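Local coordinates for protein phosphomethylpyrimidine kinase (Pyrococcus furiosus, PDB 2PB9) that probably joins a thiazole phosphate to a pyrimidine diphosphate to give thiamine phosphate through this C-terminal ThiN domain, and phosphorylates the pyrimidine through its N-terminal kinase part, at residues Glu10-Ala15 with Gly68-Gly73; Val25-Glu30 with Arg102-Glu107; Val36-Leu41 with Thr84-Tyr89; Glu144-Arg149 with Asp155-Leu160. One frame throughout, in Å; residues are numbered along the deposited sequence.

Contact 1. Residues Glu10-Ala15 with Gly68-Gly73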
# COMPACT_ATOMS: atom_id res chain seq x y z
N GLU A 10 19.87 -34.18 10.89
CA GLU A 10 21.32 -34.00 10.82
C GLU A 10 21.76 -33.08 9.72
O GLU A 10 22.53 -32.15 9.96
CB GLU A 10 21.99 -35.35 10.62
CG GLU A 10 22.10 -36.15 11.89
CD GLU A 10 23.13 -35.55 12.83
OE1 GLU A 10 24.34 -35.70 12.54
OE2 GLU A 10 22.72 -34.92 13.85
N GLU A 11 21.29 -33.34 8.51
CA GLU A 11 21.65 -32.53 7.36
C GLU A 11 21.27 -31.06 7.51
O GLU A 11 22.02 -30.17 7.12
CB GLU A 11 21.03 -33.13 6.09
CG GLU A 11 21.66 -34.46 5.70
CD GLU A 11 21.46 -34.84 4.24
OE1 GLU A 11 22.20 -35.74 3.77
OE2 GLU A 11 20.57 -34.27 3.56
N LEU A 12 20.10 -30.81 8.09
CA LEU A 12 19.65 -29.45 8.28
C LEU A 12 20.45 -28.82 9.42
O LEU A 12 20.97 -27.71 9.29
CB LEU A 12 18.14 -29.42 8.59
CG LEU A 12 17.52 -28.03 8.82
CD1 LEU A 12 17.95 -27.08 7.72
CD2 LEU A 12 16.00 -28.14 8.88
N THR A 13 20.56 -29.54 10.53
CA THR A 13 21.30 -29.03 11.67
C THR A 13 22.72 -28.65 11.26
O THR A 13 23.30 -27.71 11.81
CB THR A 13 21.32 -30.06 12.82
OG1 THR A 13 20.00 -30.16 13.40
CG2 THR A 13 22.29 -29.65 13.90
N ASN A 14 23.30 -29.36 10.30
CA ASN A 14 24.66 -29.04 9.86
C ASN A 14 24.63 -27.77 9.03
O ASN A 14 25.40 -26.84 9.27
CB ASN A 14 25.26 -30.16 9.01
CG ASN A 14 25.56 -31.42 9.81
OD1 ASN A 14 26.13 -31.36 10.91
ND2 ASN A 14 25.20 -32.58 9.25
N ALA A 15 23.73 -27.74 8.04
CA ALA A 15 23.60 -26.58 7.16
C ALA A 15 23.42 -25.31 7.98
O ALA A 15 24.04 -24.29 7.70
CB ALA A 15 22.42 -26.78 6.21
N GLY A 68 17.11 -21.26 18.25
CA GLY A 68 16.89 -22.56 18.85
C GLY A 68 17.36 -23.72 18.00
O GLY A 68 18.11 -23.55 17.04
N PRO A 69 16.94 -24.94 18.38
CA PRO A 69 17.29 -26.18 17.69
C PRO A 69 16.33 -26.49 16.54
O PRO A 69 15.28 -25.84 16.38
CB PRO A 69 17.19 -27.21 18.79
CG PRO A 69 16.03 -26.71 19.56
CD PRO A 69 16.32 -25.24 19.68
N VAL A 70 16.70 -27.48 15.75
CA VAL A 70 15.90 -27.91 14.62
C VAL A 70 14.84 -28.86 15.16
O VAL A 70 15.15 -29.77 15.92
CB VAL A 70 16.75 -28.66 13.58
CG1 VAL A 70 15.87 -29.14 12.45
CG2 VAL A 70 17.85 -27.75 13.05
N GLU A 71 13.58 -28.63 14.79
CA GLU A 71 12.47 -29.47 15.23
C GLU A 71 11.38 -29.51 14.17
O GLU A 71 11.17 -28.54 13.43
CB GLU A 71 11.85 -28.94 16.52
CG GLU A 71 12.82 -28.61 17.62
CD GLU A 71 12.12 -28.30 18.93
OE1 GLU A 71 11.01 -27.72 18.88
OE2 GLU A 71 12.68 -28.62 20.01
N PHE A 72 10.67 -30.62 14.09
CA PHE A 72 9.59 -30.76 13.14
C PHE A 72 8.44 -29.90 13.64
O PHE A 72 8.08 -29.96 14.81
CB PHE A 72 9.19 -32.23 13.02
CG PHE A 72 10.19 -33.06 12.28
CD1 PHE A 72 10.20 -33.09 10.88
CD2 PHE A 72 11.17 -33.76 12.97
CE1 PHE A 72 11.18 -33.80 10.18
CE2 PHE A 72 12.16 -34.48 12.28
CZ PHE A 72 12.16 -34.50 10.88
N GLY A 73 7.90 -29.08 12.74
CA GLY A 73 6.81 -28.19 13.09
C GLY A 73 7.35 -26.86 13.60
O GLY A 73 6.60 -26.03 14.12
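Val70 meets the helix with both of its methyl groups, one for each of two neighbouring residues. Its CG1 stands anti to the backbone N (chi1 178°) and goes to Leu12, while CG2, anti to the carbonyl carbon, goes to Thr13. On the Leu12 side, CD2 comes to 3.7 Å from Val70 CG1, with Leu12 CG a little behind at 4.1 Å from the same methyl. Leu12 reaches there because its CG is swung away from its own backbone N (chi1 180°). This is helix 5-21 lying on one face of the mixed sheet of the ThiN domain, at the sheet's outermost strand, 70-72; Leu12 also spreads over Phe35, Tyr37 and Ala51 of the inner strands, and Val70 shares Ala51. Thr13 presents its hydroxyl side to the valine, OG1 sitting 3.2 Å from Val70 CG2 and 3.6 Å from Val70 CB. Toward the strand that oxygen meets only carbon, and its hydrogen bond goes back within the helix to Tyr9 O. The axes of both Leu12 and Thr13 side chains run at a slant to that of Val70. Next along the chain from Val70, toward the N terminus, Pro69 packs on Tyr60 of the second subunit.

Contact 2. Residues Val25-Glu30 with Arg102-Glu107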
# COMPACT_ATOMS: atom_id res chain seq x y z
N VAL A 25 24.96 -11.85 7.46
CA VAL A 25 24.14 -10.85 8.12
C VAL A 25 23.31 -10.01 7.15
O VAL A 25 22.12 -9.77 7.39
CB VAL A 25 25.01 -9.91 8.98
CG1 VAL A 25 24.14 -9.14 9.96
CG2 VAL A 25 26.06 -10.73 9.72
N ARG A 26 23.91 -9.56 6.05
CA ARG A 26 23.17 -8.74 5.10
C ARG A 26 21.97 -9.44 4.51
O ARG A 26 21.05 -8.77 4.02
CB ARG A 26 24.08 -8.26 3.97
CG ARG A 26 24.54 -9.36 3.02
CD ARG A 26 25.52 -8.82 1.98
NE ARG A 26 24.86 -8.16 0.84
CZ ARG A 26 24.73 -8.72 -0.36
NH1 ARG A 26 25.20 -9.94 -0.59
NH2 ARG A 26 24.12 -8.05 -1.34
N LEU A 27 21.96 -10.77 4.56
CA LEU A 27 20.87 -11.56 3.99
C LEU A 27 19.70 -11.87 4.93
O LEU A 27 18.68 -12.41 4.49
CB LEU A 27 21.42 -12.87 3.42
CG LEU A 27 22.46 -12.80 2.29
CD1 LEU A 27 22.79 -14.21 1.79
CD2 LEU A 27 21.93 -11.95 1.15
N ILE A 28 19.84 -11.54 6.20
CA ILE A 28 18.80 -11.83 7.18
C ILE A 28 17.74 -10.74 7.28
O ILE A 28 18.06 -9.58 7.53
CB ILE A 28 19.42 -12.02 8.59
CG1 ILE A 28 20.43 -13.17 8.57
CG2 ILE A 28 18.33 -12.28 9.63
CD1 ILE A 28 19.81 -14.52 8.48
N PRO A 29 16.45 -11.09 7.06
CA PRO A 29 15.40 -10.07 7.16
C PRO A 29 15.11 -9.74 8.63
O PRO A 29 15.76 -10.28 9.54
CB PRO A 29 14.21 -10.74 6.48
CG PRO A 29 14.42 -12.19 6.77
CD PRO A 29 15.91 -12.36 6.56
N GLU A 30 14.13 -8.87 8.87
CA GLU A 30 13.77 -8.47 10.22
C GLU A 30 12.96 -9.52 10.96
O GLU A 30 13.06 -9.64 12.19
CB GLU A 30 13.00 -7.15 10.20
CG GLU A 30 13.88 -5.94 9.93
CD GLU A 30 14.96 -5.76 10.98
OE1 GLU A 30 14.78 -4.91 11.89
OE2 GLU A 30 15.98 -6.49 10.91
N ARG A 102 17.11 -4.29 -3.62
CA ARG A 102 17.57 -4.13 -5.00
C ARG A 102 18.89 -4.85 -5.25
O ARG A 102 19.03 -5.63 -6.18
CB ARG A 102 17.74 -2.65 -5.34
CG ARG A 102 18.51 -1.83 -4.31
CD ARG A 102 19.22 -0.62 -4.95
NE ARG A 102 19.76 0.29 -3.93
CZ ARG A 102 19.22 1.47 -3.62
NH1 ARG A 102 18.13 1.92 -4.25
NH2 ARG A 102 19.77 2.20 -2.65
N GLU A 103 19.86 -4.58 -4.38
CA GLU A 103 21.17 -5.18 -4.52
C GLU A 103 21.14 -6.71 -4.54
O GLU A 103 21.65 -7.33 -5.48
CB GLU A 103 22.06 -4.70 -3.39
CG GLU A 103 23.54 -4.79 -3.69
CD GLU A 103 24.35 -3.79 -2.88
OE1 GLU A 103 24.08 -2.57 -3.02
OE2 GLU A 103 25.24 -4.21 -2.12
N ILE A 104 20.53 -7.31 -3.52
CA ILE A 104 20.48 -8.76 -3.44
C ILE A 104 19.79 -9.38 -4.64
O ILE A 104 20.30 -10.33 -5.24
CB ILE A 104 19.78 -9.21 -2.14
CG1 ILE A 104 20.57 -8.68 -0.94
CG2 ILE A 104 19.70 -10.74 -2.09
CD1 ILE A 104 19.97 -9.01 0.39
N ILE A 105 18.63 -8.85 -5.00
CA ILE A 105 17.93 -9.39 -6.14
C ILE A 105 18.71 -9.18 -7.44
O ILE A 105 18.85 -10.12 -8.23
CB ILE A 105 16.52 -8.78 -6.23
CG1 ILE A 105 15.65 -9.64 -7.15
CG2 ILE A 105 16.60 -7.35 -6.73
CD1 ILE A 105 15.55 -11.10 -6.72
N GLU A 106 19.25 -7.98 -7.66
CA GLU A 106 20.03 -7.74 -8.89
C GLU A 106 21.16 -8.77 -8.95
O GLU A 106 21.39 -9.40 -9.98
CB GLU A 106 20.68 -6.34 -8.90
CG GLU A 106 19.78 -5.12 -8.66
CD GLU A 106 18.46 -5.15 -9.42
OE1 GLU A 106 18.41 -5.72 -10.54
OE2 GLU A 106 17.46 -4.59 -8.89
N GLU A 107 21.87 -8.91 -7.84
CA GLU A 107 22.98 -9.85 -7.76
C GLU A 107 22.55 -11.31 -7.90
O GLU A 107 23.32 -12.14 -8.39
CB GLU A 107 23.74 -9.63 -6.45
CG GLU A 107 24.65 -8.37 -6.43
CD GLU A 107 24.29 -7.32 -7.50
OE1 GLU A 107 24.56 -7.55 -8.71
OE2 GLU A 107 23.75 -6.25 -7.13
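Two residues of the 25-30 loop, Arg26 and Leu27, converge on Ile104 in the first part of helix 102-114. Packing carries most of it: CD2 of Leu27 lies 3.6 Å from Ile104 CD1 and 4.1 Å from Ile104 CG1 and CG2, so a single leucine methyl lies against both branches of the isoleucine, closest at the end of the ethyl arm. That same CD1 also lies near the backbone, 3.8 Å from Arg26 O, an oxygen that accepts a hydrogen bond from Arg99 NE. Arg26 adds to the packing: it runs past Ile104 in the opposing direction, its chain bent at chi3 (-82°), and brings NH2 to 3.6 Å from Ile104 CG1. The polar share is looser. Glu103 crosses the arginine at about a right angle, with OE2 4.1 Å from Arg26 NH2; the oxygen is well out of the guanidinium plane, so the attraction is one of charge and no N-H is aimed at it. An alanine in place of Ile104 would probably strip Leu27 CD2 of its partner and let the arginine end swing more freely. The whole is a type I beta turn, Val25 to Ile28, laid against the start of a helix that flanks the sheet of this alpha/beta domain.

Contact 3. Residues Val36-Leu41 with Thr84-Tyr89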
# COMPACT_ATOMS: atom_id res chain seq x y z
N VAL A 36 14.40 -24.75 6.19
CA VAL A 36 13.65 -25.99 6.38
C VAL A 36 14.02 -27.15 5.49
O VAL A 36 14.65 -27.00 4.44
CB VAL A 36 12.12 -25.77 6.23
CG1 VAL A 36 11.65 -24.72 7.19
CG2 VAL A 36 11.77 -25.40 4.79
N TYR A 37 13.61 -28.33 5.94
CA TYR A 37 13.84 -29.57 5.23
C TYR A 37 12.66 -30.47 5.57
O TYR A 37 12.49 -30.91 6.70
CB TYR A 37 15.16 -30.20 5.67
CG TYR A 37 15.63 -31.33 4.78
CD1 TYR A 37 15.04 -31.56 3.53
CD2 TYR A 37 16.68 -32.15 5.18
CE1 TYR A 37 15.49 -32.58 2.71
CE2 TYR A 37 17.14 -33.18 4.36
CZ TYR A 37 16.54 -33.39 3.13
OH TYR A 37 17.01 -34.39 2.34
N SER A 38 11.84 -30.72 4.56
CA SER A 38 10.64 -31.52 4.71
C SER A 38 10.83 -33.02 4.57
O SER A 38 11.86 -33.49 4.09
CB SER A 38 9.60 -31.05 3.69
OG SER A 38 8.51 -31.93 3.63
N LEU A 39 9.82 -33.76 5.02
CA LEU A 39 9.82 -35.21 4.88
C LEU A 39 9.35 -35.38 3.45
O LEU A 39 8.69 -34.50 2.89
CB LEU A 39 8.79 -35.87 5.81
CG LEU A 39 9.11 -36.05 7.29
CD1 LEU A 39 7.85 -36.42 8.04
CD2 LEU A 39 10.17 -37.13 7.46
N PRO A 40 9.72 -36.50 2.86
CA PRO A 40 9.31 -36.79 1.48
C PRO A 40 7.82 -37.13 1.37
O PRO A 40 7.23 -37.53 2.37
CB PRO A 40 10.09 -38.07 1.14
CG PRO A 40 10.24 -38.77 2.43
CD PRO A 40 10.28 -37.69 3.48
N LEU A 41 7.24 -36.96 0.21
CA LEU A 41 5.83 -37.31 0.05
C LEU A 41 5.78 -38.85 0.02
O LEU A 41 6.77 -39.51 -0.29
CB LEU A 41 5.26 -36.76 -1.26
CG LEU A 41 5.41 -35.27 -1.52
CD1 LEU A 41 6.89 -34.92 -1.63
CD2 LEU A 41 4.68 -34.89 -2.81
N THR A 84 4.01 -26.62 -0.61
CA THR A 84 3.26 -26.30 -1.82
C THR A 84 4.14 -26.47 -3.06
O THR A 84 3.69 -26.94 -4.12
CB THR A 84 2.74 -24.84 -1.76
OG1 THR A 84 1.69 -24.75 -0.80
CG2 THR A 84 2.24 -24.36 -3.13
N TYR A 85 5.40 -26.08 -2.93
CA TYR A 85 6.36 -26.18 -4.01
C TYR A 85 6.53 -27.65 -4.42
O TYR A 85 6.64 -27.97 -5.60
CB TYR A 85 7.69 -25.60 -3.55
CG TYR A 85 8.75 -25.46 -4.62
CD1 TYR A 85 8.97 -24.23 -5.25
CD2 TYR A 85 9.58 -26.54 -4.93
CE1 TYR A 85 10.01 -24.08 -6.17
CE2 TYR A 85 10.62 -26.40 -5.85
CZ TYR A 85 10.83 -25.17 -6.46
OH TYR A 85 11.88 -25.04 -7.35
N MSE A 86 6.54 -28.54 -3.43
CA MSE A 86 6.69 -29.98 -3.68
C MSE A 86 5.56 -30.53 -4.55
O MSE A 86 5.74 -31.53 -5.26
CB MSE A 86 6.77 -30.74 -2.36
CG MSE A 86 8.12 -30.57 -1.66
SE MSE A 86 8.15 -31.04 0.23
CE MSE A 86 8.61 -32.91 0.09
N ARG A 87 4.40 -29.89 -4.48
CA ARG A 87 3.27 -30.33 -5.28
C ARG A 87 3.62 -30.24 -6.76
O ARG A 87 2.93 -30.80 -7.61
CB ARG A 87 2.06 -29.44 -4.99
CG ARG A 87 1.05 -30.06 -4.04
CD ARG A 87 0.08 -29.02 -3.50
NE ARG A 87 -0.54 -28.23 -4.56
CZ ARG A 87 -1.16 -27.07 -4.36
NH1 ARG A 87 -1.25 -26.57 -3.13
NH2 ARG A 87 -1.67 -26.41 -5.39
N PHE A 88 4.72 -29.56 -7.06
CA PHE A 88 5.18 -29.39 -8.43
C PHE A 88 6.53 -30.05 -8.65
O PHE A 88 6.81 -30.56 -9.72
CB PHE A 88 5.25 -27.90 -8.75
CG PHE A 88 3.93 -27.21 -8.65
CD1 PHE A 88 3.04 -27.22 -9.71
CD2 PHE A 88 3.56 -26.58 -7.47
CE1 PHE A 88 1.79 -26.63 -9.59
CE2 PHE A 88 2.31 -25.99 -7.34
CZ PHE A 88 1.42 -26.01 -8.41
N TYR A 89 7.37 -30.02 -7.62
CA TYR A 89 8.69 -30.62 -7.69
C TYR A 89 8.92 -31.29 -6.36
O TYR A 89 9.58 -30.74 -5.49
CB TYR A 89 9.75 -29.56 -7.93
CG TYR A 89 9.39 -28.66 -9.08
CD1 TYR A 89 8.67 -27.48 -8.87
CD2 TYR A 89 9.76 -28.99 -10.39
CE1 TYR A 89 8.32 -26.65 -9.93
CE2 TYR A 89 9.42 -28.17 -11.45
CZ TYR A 89 8.71 -27.00 -11.22
OH TYR A 89 8.40 -26.18 -12.28
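Ser38, the last residue of strand 35-38, turns its side chain to the selenium of Met86, a selenomethionine in this crystal: OG lies 3.5 Å and CB 3.8 Å from SE. With OG anti to the backbone N (chi1 170°), the hydroxyl sits beside its own carbonyl carbon and reaches forward along the chain. There it donates to Leu39 O at 2.7 Å, meeting the carbonyl at a C=O...donor angle of 126° and tilted 15° from its plane, which fixes the rotation of the hydroxyl just where the strand gives way to loop. An alanine here would probably leave Leu39 O without this donor and the selenium with a gap beside it. Ser38 is also covered by Val82 and Leu83, since helix 77-86 lies on the face of the mixed sheet opposite to helix 5-21, which Tyr37 faces; the domain is thus layered helix, sheet, helix. Leu39 turns its side chain away from the helix of Met86 and packs on Ile8 of helix 5-21, while the Met86 methyl CE lies beside its backbone oxygen. Pro40 comes next, its CA 4.2 Å from Met86 CE. Leu41 then turns its side chain to the helix, where it and Met86 lie side by side, running opposite ways; the two terminal methyls meet, though their modelled spacing is doubtful. The bend of Met86 at chi3 carries CE toward this loop while SE stays with the serine.

Contact 4. Residues Glu144-Arg149 with Asp155-Leu160; sequences ETAIKR and DIIYHL
Ile157 and Ala146 make most of this contact, in which helix 138-149 of a beta-alpha-beta crossover comes to rest on the strand that follows it. The crossover leaves strand 118-121, passes through the helix and returns as strand 154-159, parallel to the first and next to it in the sheet. Ile157 points at the helix, and Ala146 is the residue it meets head-on: Ala146 CB lies 3.5 Å from Ile157 CG2 and 4.0 Å from Ile157 CD1, so the small methyl is received between two branches of the larger side chain. The short side chain allows a close approach of the backbones, with CA of Ala146 and CA of Ile157 6.7 Å apart. Ile157 divides its work through its torsions. CG2, anti to the backbone N, makes the nearer contact with the alanine; CG1, anti to the carbonyl carbon (chi1 -64°), carries CD1 to where it touches both Ala146 and Ile147. There Ile147 CG1 is met at the looser distance of 4.2 Å from Ile157 CD1. Both isoleucines also touch Tyr85 of helix 77-86, which closes this buried apolar patch, while Phe172 on the adjoining strand flanks Ile157. The backbone oxygen of Ala146 is used as well, taking a hydrogen bond from Ser120 OG on strand 118-121. Where the returning strand ends, His159 ND1 donates to Leu160 O at 2.9 Å with an angle of 153° at the hydrogen, reaching that oxygen from above the carbonyl plane.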
# COMPACT_ATOMS: atom_id res chain seq x y z
N GLU A 144 2.38 -21.10 -6.43
CA GLU A 144 1.82 -21.60 -7.68
C GLU A 144 1.90 -20.54 -8.77
O GLU A 144 2.31 -20.81 -9.89
CB GLU A 144 0.37 -22.00 -7.48
CG GLU A 144 0.15 -23.08 -6.47
CD GLU A 144 -1.31 -23.27 -6.16
OE1 GLU A 144 -2.09 -23.43 -7.13
OE2 GLU A 144 -1.67 -23.26 -4.96
N THR A 145 1.49 -19.33 -8.42
CA THR A 145 1.52 -18.23 -9.36
C THR A 145 2.92 -18.14 -9.93
O THR A 145 3.11 -18.13 -11.14
CB THR A 145 1.14 -16.92 -8.65
OG1 THR A 145 -0.25 -16.95 -8.31
CG2 THR A 145 1.41 -15.72 -9.53
N ALA A 146 3.91 -18.09 -9.03
CA ALA A 146 5.31 -18.00 -9.41
C ALA A 146 5.80 -19.20 -10.24
O ALA A 146 6.54 -19.04 -11.21
CB ALA A 146 6.16 -17.87 -8.18
N ILE A 147 5.37 -20.39 -9.84
CA ILE A 147 5.75 -21.63 -10.52
C ILE A 147 5.13 -21.73 -11.91
O ILE A 147 5.79 -22.17 -12.86
CB ILE A 147 5.35 -22.87 -9.65
CG1 ILE A 147 6.43 -23.10 -8.58
CG2 ILE A 147 5.17 -24.10 -10.52
CD1 ILE A 147 6.18 -24.27 -7.64
N LYS A 148 3.88 -21.32 -12.03
CA LYS A 148 3.19 -21.36 -13.31
C LYS A 148 3.60 -20.21 -14.22
O LYS A 148 3.39 -20.25 -15.42
CB LYS A 148 1.68 -21.35 -13.09
CG LYS A 148 1.15 -22.60 -12.41
CD LYS A 148 -0.35 -22.53 -12.24
CE LYS A 148 -0.91 -23.81 -11.65
NZ LYS A 148 -2.38 -23.70 -11.48
N ARG A 149 4.17 -19.17 -13.62
CA ARG A 149 4.64 -17.98 -14.33
C ARG A 149 5.61 -18.40 -15.45
O ARG A 149 5.34 -18.17 -16.63
CB ARG A 149 5.33 -17.04 -13.34
CG ARG A 149 6.01 -15.81 -13.91
CD ARG A 149 5.22 -14.54 -13.67
NE ARG A 149 4.75 -14.43 -12.29
CZ ARG A 149 3.99 -13.44 -11.82
NH1 ARG A 149 3.60 -12.45 -12.61
NH2 ARG A 149 3.59 -13.46 -10.55
N ASP A 155 14.27 -21.87 -9.01
CA ASP A 155 15.04 -22.15 -7.80
C ASP A 155 14.82 -21.00 -6.83
O ASP A 155 14.92 -21.18 -5.62
CB ASP A 155 16.53 -22.24 -8.14
CG ASP A 155 16.83 -23.37 -9.09
OD1 ASP A 155 17.05 -24.50 -8.59
OD2 ASP A 155 16.84 -23.13 -10.32
N ILE A 156 14.55 -19.83 -7.39
CA ILE A 156 14.32 -18.62 -6.60
C ILE A 156 12.95 -18.02 -6.88
O ILE A 156 12.57 -17.79 -8.03
CB ILE A 156 15.35 -17.51 -6.91
CG1 ILE A 156 16.76 -18.07 -6.82
CG2 ILE A 156 15.16 -16.35 -5.94
CD1 ILE A 156 17.14 -18.87 -8.05
N ILE A 157 12.23 -17.76 -5.81
CA ILE A 157 10.92 -17.14 -5.91
C ILE A 157 10.95 -16.02 -4.89
O ILE A 157 11.39 -16.20 -3.75
CB ILE A 157 9.79 -18.15 -5.57
CG1 ILE A 157 9.79 -19.29 -6.60
CG2 ILE A 157 8.43 -17.44 -5.55
CD1 ILE A 157 8.76 -20.37 -6.36
N TYR A 158 10.52 -14.83 -5.30
CA TYR A 158 10.52 -13.71 -4.37
C TYR A 158 9.25 -12.93 -4.59
O TYR A 158 8.47 -13.26 -5.48
CB TYR A 158 11.74 -12.81 -4.62
CG TYR A 158 11.66 -12.04 -5.91
CD1 TYR A 158 11.10 -10.75 -5.94
CD2 TYR A 158 12.09 -12.60 -7.11
CE1 TYR A 158 10.98 -10.05 -7.13
CE2 TYR A 158 11.97 -11.90 -8.32
CZ TYR A 158 11.41 -10.63 -8.32
OH TYR A 158 11.28 -9.93 -9.50
N HIS A 159 9.03 -11.92 -3.77
CA HIS A 159 7.87 -11.07 -3.91
C HIS A 159 8.18 -9.77 -3.19
O HIS A 159 8.85 -9.77 -2.16
CB HIS A 159 6.62 -11.72 -3.29
CG HIS A 159 6.64 -11.77 -1.79
ND1 HIS A 159 6.20 -10.73 -1.01
CD2 HIS A 159 7.02 -12.75 -0.94
CE1 HIS A 159 6.31 -11.07 0.27
NE2 HIS A 159 6.80 -12.29 0.33
N LEU A 160 7.71 -8.66 -3.76
CA LEU A 160 7.91 -7.35 -3.16
C LEU A 160 6.96 -7.18 -1.97
O LEU A 160 6.02 -7.97 -1.80
CB LEU A 160 7.64 -6.25 -4.19
CG LEU A 160 8.49 -6.24 -5.46
CD1 LEU A 160 8.06 -5.09 -6.35
CD2 LEU A 160 9.95 -6.12 -5.09

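How the contacts relate
From the N terminus, helix 5-21 opens contact 1, which closes at strand 70-72. Before that, the 25-30 loop opens contact 2 and strand 35-38 opens contact 3. Contact 1 therefore crosses contacts 2 and 3, while contact 3, closing at 84-89, is nested inside the longer loop that contact 2 shuts at helix 102-114. Contact 4 follows in series, closing only the short connection between helix 138-149 and strand 154-159. Contacts 1 and 3 bring helices to opposite faces of one sheet and touch through Leu12 and Tyr37. Contact 3 meets contact 4 through the Arg87-Glu144 salt bridge and Phe88 on Ile147, and contact 2 reaches contact 4 where Ile105 packs on Tyr158.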